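Enoyl-CoA hydratase/carnithine racemase (Thermus thermophilus JL-18, PDB 6SL9) probably catalyses the isomerisation that yields oxepin-CoA in bacterial phenylacetic acid catabolism, as a PaaG isomerase of the crotonase (enoyl-CoA hydratase/isomerase) family. Local coordinates at residues V99-G104 against E184-E189; V16-R21 against T55-A60; N103-G108 against G125-T130. All coordinates share one frame; numbering follows the deposited sequence.

Contact 1 (V99-G104 against E184-E189); sequences VVAVNG and EKLMEE
Helix 186-197 lies against the mixed sheet of the crotonase fold, and its first turn meets strand 98-102 through L186. The tight part of the contact is a fork around a methyl group: A101 CB points at the helix and sits 3.9 Å from L186 CG, with CD2 of the same leucine as near and CD1 only slightly farther. CG is anti to the backbone N (chi1 171°), which carries the branch to the sheet. L186 CD2 reaches on past A101 to the strand end, touching V102 O at 3.7 Å and N103 CA at 3.7 Å. M187 closes the flank: bent at chi2 and chi3, its chain brings SD to 4.0 Å from A101 CB. An alanine in place of L186 would remove both methyl branches and would probably loosen the seat of the helix on A101 and N103, as well as on L121 and A123 of strand 119-123. The other side is looser and polar, for E184, K185 and E188 are exposed and make no contact with the strand. No hydrogen bond joins the segments, so the seam rests on the fit of apolar groups, and the small A101 probably lets the helix come close.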
ATOM      1  N   VAL A  99       7.363 -11.824 -17.402  1.00 10.18           N
ATOM      2  CA  VAL A  99       7.428 -10.470 -17.971  1.00  9.91           C
ATOM      3  C   VAL A  99       6.171 -10.298 -18.800  1.00  9.71           C
ATOM      4  O   VAL A  99       5.796 -11.199 -19.554  1.00 10.95           O
ATOM      5  CB  VAL A  99       8.680 -10.302 -18.850  1.00 10.91           C
ATOM      6  CG1 VAL A  99       8.713  -8.960 -19.524  1.00 11.69           C
ATOM      7  CG2 VAL A  99       9.958 -10.509 -18.055  1.00 12.16           C
ATOM      8  N   VAL A 100       5.522  -9.120 -18.696  1.00  9.80           N
ATOM      9  CA  VAL A 100       4.373  -8.782 -19.587  1.00 10.09           C
ATOM     10  C   VAL A 100       4.793  -7.622 -20.476  1.00  9.84           C
ATOM     11  O   VAL A 100       5.345  -6.645 -19.942  1.00 11.61           O
ATOM     12  CB  VAL A 100       3.129  -8.473 -18.752  1.00 10.23           C
ATOM     13  CG1 VAL A 100       2.058  -7.791 -19.591  1.00 15.07           C
ATOM     14  CG2 VAL A 100       2.584  -9.733 -18.147  1.00 11.08           C
ATOM     15  N   ALA A 101       4.486  -7.709 -21.755  1.00 10.16           N
ATOM     16  CA  ALA A 101       4.736  -6.651 -22.750  1.00 10.25           C
ATOM     17  C   ALA A 101       3.372  -6.180 -23.248  1.00 11.31           C
ATOM     18  O   ALA A 101       2.705  -6.865 -24.030  1.00 10.89           O
ATOM     19  CB  ALA A 101       5.594  -7.164 -23.852  1.00 12.31           C
ATOM     20  N   VAL A 102       2.942  -5.010 -22.762  1.00 10.77           N
ATOM     21  CA  VAL A 102       1.620  -4.440 -23.088  1.00 11.34           C
ATOM     22  C   VAL A 102       1.728  -3.636 -24.396  1.00 11.66           C
ATOM     23  O   VAL A 102       2.233  -2.521 -24.402  1.00 12.03           O
ATOM     24  CB  VAL A 102       1.019  -3.628 -21.949  1.00 11.41           C
ATOM     25  CG1 VAL A 102      -0.394  -3.214 -22.285  1.00 12.43           C
ATOM     26  CG2 VAL A 102       1.008  -4.411 -20.639  1.00 12.71           C
ATOM     27  N   ASN A 103       1.322  -4.265 -25.497  1.00 12.13           N
ATOM     28  CA  ASN A 103       1.493  -3.741 -26.855  1.00 12.11           C
ATOM     29  C   ASN A 103       0.386  -2.812 -27.292  1.00 12.65           C
ATOM     30  O   ASN A 103       0.550  -2.120 -28.302  1.00 16.91           O
ATOM     31  CB  ASN A 103       1.634  -4.899 -27.835  1.00 12.71           C
ATOM     32  CG  ASN A 103       0.435  -5.810 -27.785  1.00 12.86           C
ATOM     33  OD1 ASN A 103       0.214  -6.487 -26.773  1.00 12.83           O
ATOM     34  ND2 ASN A 103      -0.384  -5.764 -28.841  1.00 14.55           N
ATOM     35  N   GLY A 104      -0.708  -2.755 -26.565  1.00 11.91           N
ATOM     36  CA  GLY A 104      -1.862  -1.919 -26.939  1.00 12.40           C
ATOM     37  C   GLY A 104      -2.853  -1.877 -25.805  1.00 12.59           C
ATOM     38  O   GLY A 104      -2.485  -1.977 -24.641  1.00 15.04           O
ATOM     39  N   GLU A 184       7.960  -0.248 -31.717  1.00 18.91           N
ATOM     40  CA  GLU A 184       8.799  -1.114 -32.596  1.00 20.10           C
ATOM     41  C   GLU A 184       9.888  -1.836 -31.791  1.00 19.09           C
ATOM     42  O   GLU A 184      10.473  -2.773 -32.308  1.00 22.81           O
ATOM     43  CB  GLU A 184       9.380  -0.279 -33.723  1.00 24.91           C
ATOM     44  CG  GLU A 184      10.413   0.699 -33.207  1.00 33.31           C
ATOM     45  CD  GLU A 184      10.425   2.112 -33.742  1.00 53.07           C
ATOM     46  OE1 GLU A 184      10.280   2.280 -35.010  1.00 72.22           O
ATOM     47  OE2 GLU A 184      10.627   3.057 -32.878  1.00 47.90           O
ATOM     48  N   LYS A 185      10.169  -1.408 -30.556  1.00 16.55           N
ATOM     49  CA  LYS A 185      11.241  -1.970 -29.693  1.00 18.66           C
ATOM     50  C   LYS A 185      10.686  -2.770 -28.512  1.00 15.84           C
ATOM     51  O   LYS A 185      11.458  -3.393 -27.776  1.00 16.50           O
ATOM     52  CB  LYS A 185      12.098  -0.820 -29.186  1.00 21.69           C
ATOM     53  CG  LYS A 185      12.882  -0.094 -30.280  1.00 26.58           C
ATOM     54  CD  LYS A 185      13.962  -0.933 -30.887  1.00 36.68           C
ATOM     55  CE  LYS A 185      15.022  -0.077 -31.547  1.00 47.24           C
ATOM     56  NZ  LYS A 185      15.278  -0.528 -32.932  1.00 56.60           N
ATOM     57  N   LEU A 186       9.370  -2.788 -28.321  1.00 15.48           N
ATOM     58  CA  LEU A 186       8.796  -3.390 -27.099  1.00 13.49           C
ATOM     59  C   LEU A 186       9.209  -4.857 -27.021  1.00 13.73           C
ATOM     60  O   LEU A 186       9.649  -5.260 -25.938  1.00 14.33           O
ATOM     61  CB  LEU A 186       7.277  -3.232 -27.109  1.00 13.52           C
ATOM     62  CG  LEU A 186       6.578  -4.012 -25.986  1.00 14.16           C
ATOM     63  CD1 LEU A 186       6.920  -3.461 -24.620  1.00 15.42           C
ATOM     64  CD2 LEU A 186       5.082  -4.012 -26.147  1.00 14.15           C
ATOM     65  N   MET A 187       8.992  -5.653 -28.051  1.00 14.55           N
ATOM     66  CA  MET A 187       9.282  -7.096 -27.933  1.00 15.39           C
ATOM     67  C   MET A 187      10.785  -7.347 -27.765  1.00 14.24           C
ATOM     68  O   MET A 187      11.152  -8.188 -26.938  1.00 16.16           O
ATOM     69  CB  MET A 187       8.672  -7.899 -29.082  1.00 17.58           C
ATOM     70  CG  MET A 187       7.145  -7.995 -28.955  1.00 19.90           C
ATOM     71  SD  MET A 187       6.621  -8.781 -27.406  1.00 24.45           S
ATOM     72  CE  MET A 187       7.217 -10.449 -27.729  1.00 25.77           C
ATOM     73  N   GLU A 188      11.638  -6.587 -28.446  1.00 15.53           N
ATOM     74  CA  GLU A 188      13.106  -6.732 -28.263  1.00 16.79           C
ATOM     75  C   GLU A 188      13.468  -6.463 -26.806  1.00 15.38           C
ATOM     76  O   GLU A 188      14.225  -7.230 -26.201  1.00 16.15           O
ATOM     77  CB  GLU A 188      13.817  -5.780 -29.239  1.00 21.55           C
ATOM     78  CG  GLU A 188      15.333  -5.918 -29.239  1.00 33.39           C
ATOM     79  CD  GLU A 188      16.090  -4.798 -29.946  1.00 45.35           C
ATOM     80  OE1 GLU A 188      17.311  -4.651 -29.680  1.00 57.62           O
ATOM     81  OE2 GLU A 188      15.472  -4.093 -30.741  1.00 41.51           O
ATOM     82  N   GLU A 189      12.964  -5.394 -26.237  1.00 15.54           N
ATOM     83  CA  GLU A 189      13.326  -5.020 -24.851  1.00 15.25           C
ATOM     84  C   GLU A 189      12.717  -6.052 -23.884  1.00 12.67           C
ATOM     85  O   GLU A 189      13.389  -6.423 -22.902  1.00 14.75           O
ATOM     86  CB  GLU A 189      12.884  -3.565 -24.556  1.00 16.58           C
ATOM     87  CG  GLU A 189      13.634  -2.533 -25.359  1.00 20.34           C
ATOM     88  CD  GLU A 189      14.184  -1.318 -24.685  1.00 35.14           C
ATOM     89  OE1 GLU A 189      14.480  -0.358 -25.444  1.00 49.71           O
ATOM     90  OE2 GLU A 189      14.477  -1.370 -23.467  1.00 57.49           O
TER

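Contact 2 (V16-R21 against T55-A60)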
ATOM      1  N   VAL A  16       7.547 -17.674 -24.734  1.00 11.68           N
ATOM      2  CA  VAL A  16       6.803 -16.497 -25.190  1.00 11.51           C
ATOM      3  C   VAL A  16       5.378 -16.928 -25.511  1.00 11.19           C
ATOM      4  O   VAL A  16       5.176 -17.802 -26.394  1.00 12.17           O
ATOM      5  CB  VAL A  16       7.488 -15.847 -26.384  1.00 13.32           C
ATOM      6  CG1 VAL A  16       6.709 -14.581 -26.744  1.00 14.19           C
ATOM      7  CG2 VAL A  16       8.932 -15.495 -26.144  1.00 13.79           C
ATOM      8  N   LEU A  17       4.459 -16.330 -24.801  1.00 11.16           N
ATOM      9  CA  LEU A  17       3.006 -16.562 -24.964  1.00 11.16           C
ATOM     10  C   LEU A  17       2.359 -15.330 -25.573  1.00 11.36           C
ATOM     11  O   LEU A  17       2.550 -14.240 -25.050  1.00 12.21           O
ATOM     12  CB  LEU A  17       2.362 -16.877 -23.617  1.00 11.29           C
ATOM     13  CG  LEU A  17       2.947 -18.095 -22.892  1.00 12.23           C
ATOM     14  CD1 LEU A  17       2.223 -18.361 -21.582  1.00 14.25           C
ATOM     15  CD2 LEU A  17       2.961 -19.355 -23.780  1.00 12.56           C
ATOM     16  N   THR A  18       1.577 -15.517 -26.621  1.00 11.56           N
ATOM     17  CA  THR A  18       0.933 -14.407 -27.316  1.00 11.14           C
ATOM     18  C   THR A  18      -0.557 -14.670 -27.381  1.00 11.14           C
ATOM     19  O   THR A  18      -0.984 -15.657 -28.011  1.00 13.10           O
ATOM     20  CB  THR A  18       1.557 -14.166 -28.689  1.00 12.44           C
ATOM     21  OG1 THR A  18       2.967 -14.059 -28.597  1.00 13.82           O
ATOM     22  CG2 THR A  18       0.964 -12.931 -29.338  1.00 13.32           C
ATOM     23  N   LEU A  19      -1.319 -13.775 -26.766  1.00 11.00           N
ATOM     24  CA  LEU A  19      -2.787 -13.789 -26.923  1.00 12.09           C
ATOM     25  C   LEU A  19      -3.104 -13.567 -28.409  1.00 12.75           C
ATOM     26  O   LEU A  19      -2.634 -12.561 -29.009  1.00 13.91           O
ATOM     27  CB  LEU A  19      -3.470 -12.704 -26.068  1.00 12.57           C
ATOM     28  CG  LEU A  19      -3.073 -12.693 -24.593  1.00 13.48           C
ATOM     29  CD1 LEU A  19      -3.741 -11.535 -23.929  1.00 15.56           C
ATOM     30  CD2 LEU A  19      -3.378 -13.986 -23.903  1.00 14.13           C
ATOM     31  N   ASN A  20      -3.920 -14.447 -29.002  1.00 13.32           N
ATOM     32  CA  ASN A  20      -4.016 -14.459 -30.483  1.00 12.39           C
ATOM     33  C   ASN A  20      -5.474 -14.577 -30.924  1.00 13.07           C
ATOM     34  O   ASN A  20      -5.869 -15.555 -31.568  1.00 15.01           O
ATOM     35  CB  ASN A  20      -3.174 -15.593 -31.044  1.00 13.79           C
ATOM     36  CG  ASN A  20      -3.114 -15.528 -32.547  1.00 14.87           C
ATOM     37  OD1 ASN A  20      -3.065 -14.422 -33.092  1.00 15.95           O
ATOM     38  ND2 ASN A  20      -3.054 -16.689 -33.202  1.00 14.37           N
ATOM     39  N   ARG A  21      -6.233 -13.525 -30.658  1.00 13.43           N
ATOM     40  CA  ARG A  21      -7.541 -13.293 -31.282  1.00 13.68           C
ATOM     41  C   ARG A  21      -7.591 -11.854 -31.749  1.00 13.64           C
ATOM     42  O   ARG A  21      -8.428 -11.047 -31.300  1.00 14.54           O
ATOM     43  CB  ARG A  21      -8.663 -13.499 -30.295  1.00 18.83           C
ATOM     44  CG  ARG A  21      -9.032 -14.857 -29.761  1.00 29.13           C
ATOM     45  CD  ARG A  21     -10.406 -14.584 -29.095  1.00 35.77           C
ATOM     46  NE  ARG A  21     -11.563 -14.429 -29.992  1.00 38.23           N
ATOM     47  CZ  ARG A  21     -12.810 -14.164 -29.607  1.00 37.84           C
ATOM     48  NH1 ARG A  21     -13.105 -13.954 -28.344  1.00 27.65           N
ATOM     49  NH2 ARG A  21     -13.786 -14.079 -30.468  1.00 52.05           N
ATOM     50  N   THR A  55       2.374 -11.415 -24.121  1.00 10.88           N
ATOM     51  CA  THR A  55       2.027 -10.239 -24.934  1.00 11.35           C
ATOM     52  C   THR A  55       0.768 -10.536 -25.748  1.00 11.07           C
ATOM     53  O   THR A  55       0.250 -11.645 -25.683  1.00 11.80           O
ATOM     54  CB  THR A  55       3.231  -9.835 -25.781  1.00 12.94           C
ATOM     55  OG1 THR A  55       3.038  -8.479 -26.209  1.00 12.80           O
ATOM     56  CG2 THR A  55       3.475 -10.735 -26.971  1.00 13.54           C
ATOM     57  N   GLY A  56       0.315  -9.548 -26.512  1.00 12.05           N
ATOM     58  CA  GLY A  56      -0.847  -9.711 -27.391  1.00 11.89           C
ATOM     59  C   GLY A  56      -0.470  -9.558 -28.851  1.00 12.04           C
ATOM     60  O   GLY A  56       0.450  -8.825 -29.214  1.00 13.67           O
ATOM     61  N   ALA A  57      -1.258 -10.187 -29.698  1.00 12.06           N
ATOM     62  CA  ALA A  57      -1.166 -10.007 -31.154  1.00 12.62           C
ATOM     63  C   ALA A  57      -1.996  -8.818 -31.600  1.00 12.94           C
ATOM     64  O   ALA A  57      -3.036  -8.585 -31.058  1.00 14.04           O
ATOM     65  CB  ALA A  57      -1.657 -11.235 -31.872  1.00 14.79           C
ATOM     66  N   GLY A  58      -1.568  -8.186 -32.671  1.00 17.38           N
ATOM     67  CA  GLY A  58      -2.390  -7.129 -33.256  1.00 18.15           C
ATOM     68  C   GLY A  58      -2.321  -5.837 -32.471  1.00 17.73           C
ATOM     69  O   GLY A  58      -1.319  -5.576 -31.747  1.00 19.93           O
ATOM     70  N   ARG A  59      -3.376  -5.046 -32.538  1.00 19.23           N
ATOM     71  CA  ARG A  59      -3.265  -3.694 -31.990  1.00 21.52           C
ATOM     72  C   ARG A  59      -3.496  -3.670 -30.481  1.00 18.80           C
ATOM     73  O   ARG A  59      -3.131  -2.678 -29.854  1.00 22.95           O
ATOM     74  CB  ARG A  59      -4.189  -2.718 -32.708  1.00 23.68           C
ATOM     75  CG  ARG A  59      -5.651  -2.685 -32.277  1.00 27.05           C
ATOM     76  CD  ARG A  59      -6.436  -1.632 -33.051  1.00 32.14           C
ATOM     77  NE  ARG A  59      -7.869  -1.626 -32.768  1.00 31.57           N
ATOM     78  CZ  ARG A  59      -8.424  -1.018 -31.713  1.00 33.15           C
ATOM     79  NH1 ARG A  59      -7.664  -0.342 -30.860  1.00 39.66           N
ATOM     80  NH2 ARG A  59      -9.735  -1.103 -31.513  1.00 40.62           N
ATOM     81  N   ALA A  60      -4.165  -4.676 -29.904  1.00 18.50           N
ATOM     82  CA  ALA A  60      -4.467  -4.736 -28.468  1.00 15.12           C
ATOM     83  C   ALA A  60      -3.575  -5.717 -27.737  1.00 13.17           C
ATOM     84  O   ALA A  60      -3.124  -6.713 -28.297  1.00 13.79           O
ATOM     85  CB  ALA A  60      -5.887  -5.144 -28.284  1.00 19.78           C
TER
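The contact joins the two strands of a beta-alpha-beta unit, strand 14-19, helix 30-45 and strand 51-56, which lie side by side and parallel in the six-stranded sheet of the crotonase fold. Three backbone hydrogen bonds alternate in direction along the seam. T55 N gives to L17 O at 3.0 Å, nearly along the C=O axis; L19 N gives to T55 O at 2.9 Å, in the carbonyl plane; and A57 N gives to L19 O at 2.8 Å, so the pairing runs one residue beyond the end of strand 51-56. T55 O also takes a CA-H...O contact from T18 CA at 3.3 Å. T18 can be followed outward. T18 CB lies 4.1 Å from T55 O. Beyond it, T18 OG1 is anti to the carbonyl carbon (chi1 -51°) and rests 3.7 Å from T55 CG2, the two threonines pointing the same way from the sheet. The other branch, T18 CG2, is anti to the backbone N and leans along the strand to A57 N, 3.5 Å away, and to the carbonyl carbon of G56. The hydroxyl of T55 is engaged with A101 O of the next strand, so across this seam the residue offers a methyl. On the opposite face L19 sets its CG against T55 O and packs on I6 of strand 6-11. G56 could hardly be anything but glycine, since a CB there would run into A60 O. At the strand ends N20, whose ND2 bonds N2 OD1, turns its other amide atom toward the second strand: N20 OD1 lies 3.7 Å from A57 CB.

Contact 3 (N103-G108 against G125-T130); sequences NGVAAG and GASFTT
The phenyl ring of F128 is met obliquely, within the strand pair, by A106 CB, 4.0 Å from F128 CD2; V102, M111 of helix 109-115 and V177 also pack on the F128 side chain. Peptide groups are the other flat parts, and they join strands 105-107 and 127-129 as parallel neighbours, their axes 14° apart. A106 uses both its polar atoms: A106 N gives to S127 O at 2.9 Å, while A106 O receives T129 N at 3.0 Å, each bond in the carbonyl plane. A106 O also takes a CA-H...O contact from F128. The ladder closes where G108 N gives to T129 O at 3.1 Å, nearly along the C=O axis. On the face away from the ring, V105 CB and V105 CG2, the branch anti to the backbone N, both lie 3.8 Å from S127 OG. At the start, A126 CB touches G104 O at 3.5 Å. G108, with its positive phi, is the N-cap of helix 109-115. In crotonases the start of the corresponding helix supplies a peptide N-H to the oxyanion hole; if the same holds here, this pair, held chiefly by its backbone bonds with small side chains alongside, probably helps to position that helix end.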
ATOM      1  N   ASN A 103       1.322  -4.265 -25.497  1.00 12.13           N
ATOM      2  CA  ASN A 103       1.493  -3.741 -26.855  1.00 12.11           C
ATOM      3  C   ASN A 103       0.386  -2.812 -27.292  1.00 12.65           C
ATOM      4  O   ASN A 103       0.550  -2.120 -28.302  1.00 16.91           O
ATOM      5  CB  ASN A 103       1.634  -4.899 -27.835  1.00 12.71           C
ATOM      6  CG  ASN A 103       0.435  -5.810 -27.785  1.00 12.86           C
ATOM      7  OD1 ASN A 103       0.214  -6.487 -26.773  1.00 12.83           O
ATOM      8  ND2 ASN A 103      -0.384  -5.764 -28.841  1.00 14.55           N
ATOM      9  N   GLY A 104      -0.708  -2.755 -26.565  1.00 11.91           N
ATOM     10  CA  GLY A 104      -1.862  -1.919 -26.939  1.00 12.40           C
ATOM     11  C   GLY A 104      -2.853  -1.877 -25.805  1.00 12.59           C
ATOM     12  O   GLY A 104      -2.485  -1.977 -24.641  1.00 15.04           O
ATOM     13  N   VAL A 105      -4.111  -1.715 -26.125  1.00 12.94           N
ATOM     14  CA  VAL A 105      -5.108  -1.511 -25.068  1.00 14.83           C
ATOM     15  C   VAL A 105      -5.116  -2.766 -24.189  1.00 11.92           C
ATOM     16  O   VAL A 105      -5.148  -3.938 -24.649  1.00 12.11           O
ATOM     17  CB  VAL A 105      -6.510  -1.218 -25.592  1.00 18.78           C
ATOM     18  CG1 VAL A 105      -7.027  -2.263 -26.515  1.00 21.98           C
ATOM     19  CG2 VAL A 105      -7.471  -1.001 -24.456  1.00 23.32           C
ATOM     20  N   ALA A 106      -5.182  -2.491 -22.880  1.00 12.25           N
ATOM     21  CA  ALA A 106      -5.414  -3.487 -21.823  1.00 11.12           C
ATOM     22  C   ALA A 106      -6.625  -2.974 -21.038  1.00 10.67           C
ATOM     23  O   ALA A 106      -6.520  -1.991 -20.291  1.00 12.73           O
ATOM     24  CB  ALA A 106      -4.219  -3.663 -20.936  1.00 12.16           C
ATOM     25  N   ALA A 107      -7.771  -3.624 -21.184  1.00 10.45           N
ATOM     26  CA  ALA A 107      -9.023  -3.149 -20.563  1.00 10.58           C
ATOM     27  C   ALA A 107      -9.710  -4.297 -19.825  1.00 10.68           C
ATOM     28  O   ALA A 107      -9.674  -5.447 -20.303  1.00 10.99           O
ATOM     29  CB  ALA A 107      -9.960  -2.570 -21.613  1.00 12.72           C
ATOM     30  N   GLY A 108     -10.379  -3.980 -18.737  1.00 10.62           N
ATOM     31  CA  GLY A 108     -11.148  -5.013 -18.015  1.00 10.67           C
ATOM     32  C   GLY A 108     -10.254  -6.142 -17.572  1.00  9.94           C
ATOM     33  O   GLY A 108      -9.148  -5.906 -17.077  1.00 10.40           O
ATOM     34  N   GLY A 125       1.833   4.299 -26.802  1.00 19.86           N
ATOM     35  CA  GLY A 125       0.561   4.096 -27.486  1.00 17.05           C
ATOM     36  C   GLY A 125      -0.321   3.133 -26.780  1.00 15.30           C
ATOM     37  O   GLY A 125      -1.503   3.127 -27.100  1.00 17.71           O
ATOM     38  N   ALA A 126       0.243   2.262 -25.931  1.00 14.41           N
ATOM     39  CA  ALA A 126      -0.597   1.308 -25.192  1.00 13.87           C
ATOM     40  C   ALA A 126      -1.457   2.089 -24.199  1.00 13.41           C
ATOM     41  O   ALA A 126      -1.148   3.227 -23.880  1.00 14.97           O
ATOM     42  CB  ALA A 126       0.240   0.263 -24.497  1.00 15.88           C
ATOM     43  N   SER A 127      -2.441   1.439 -23.600  1.00 13.11           N
ATOM     44  CA  SER A 127      -3.329   2.124 -22.651  1.00 14.04           C
ATOM     45  C   SER A 127      -3.901   1.110 -21.705  1.00 11.20           C
ATOM     46  O   SER A 127      -3.956  -0.072 -21.994  1.00 13.30           O
ATOM     47  CB  SER A 127      -4.353   2.897 -23.392  1.00 16.18           C
ATOM     48  OG  SER A 127      -5.164   2.063 -24.165  1.00 16.41           O
ATOM     49  N   PHE A 128      -4.348   1.629 -20.571  1.00 12.23           N
ATOM     50  CA  PHE A 128      -4.962   0.806 -19.523  1.00 11.59           C
ATOM     51  C   PHE A 128      -6.284   1.431 -19.111  1.00 11.53           C
ATOM     52  O   PHE A 128      -6.316   2.636 -18.778  1.00 14.65           O
ATOM     53  CB  PHE A 128      -4.058   0.746 -18.276  1.00 12.25           C
ATOM     54  CG  PHE A 128      -2.727   0.090 -18.526  1.00 14.68           C
ATOM     55  CD1 PHE A 128      -1.691   0.785 -19.128  1.00 17.41           C
ATOM     56  CD2 PHE A 128      -2.545  -1.241 -18.201  1.00 16.05           C
ATOM     57  CE1 PHE A 128      -0.499   0.142 -19.418  1.00 17.92           C
ATOM     58  CE2 PHE A 128      -1.326  -1.862 -18.447  1.00 16.99           C
ATOM     59  CZ  PHE A 128      -0.319  -1.156 -19.049  1.00 17.71           C
ATOM     60  N   THR A 129      -7.343   0.643 -19.087  1.00 10.31           N
ATOM     61  CA  THR A 129      -8.667   1.161 -18.660  1.00 11.27           C
ATOM     62  C   THR A 129      -9.316   0.062 -17.798  1.00 10.79           C
ATOM     63  O   THR A 129      -9.439  -1.058 -18.263  1.00 11.81           O
ATOM     64  CB  THR A 129      -9.504   1.542 -19.886  1.00 15.68           C
ATOM     65  OG1 THR A 129      -8.821   2.368 -20.838  1.00 18.64           O
ATOM     66  CG2 THR A 129     -10.708   2.267 -19.333  1.00 16.91           C
ATOM     67  N   THR A 130      -9.743   0.396 -16.601  1.00 10.48           N
ATOM     68  CA  THR A 130     -10.329  -0.664 -15.765  1.00  9.93           C
ATOM     69  C   THR A 130     -11.593  -1.207 -16.416  1.00 10.21           C
ATOM     70  O   THR A 130     -11.816  -2.418 -16.359  1.00 11.00           O
ATOM     71  CB  THR A 130     -10.544  -0.184 -14.321  1.00 10.66           C
ATOM     72  OG1 THR A 130     -11.490   0.912 -14.357  1.00 11.51           O
ATOM     73  CG2 THR A 130      -9.256   0.193 -13.616  1.00 11.80           C
TER

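Contacts 1 and 3 are buried, whereas contact 2 is only partly so. Contacts 1 and 2 draw on the same six-stranded sheet, contact 2 within its plane and contact 1 across its face; contact 3 belongs to the smaller sheet that the chain enters directly after strand 98-102. The chemistry follows: main-chain hydrogen bonds between parallel strands in contacts 2 and 3, mainly apolar side-chain packing, with no hydrogen bond, where a helix covers the sheet. N103 belongs to contacts 1 and 3, and its amide reaches contact 2, OD1 probably taking G56 N and ND2 probably giving to A60 O, so one residue, through its backbone and its amide, connects the three.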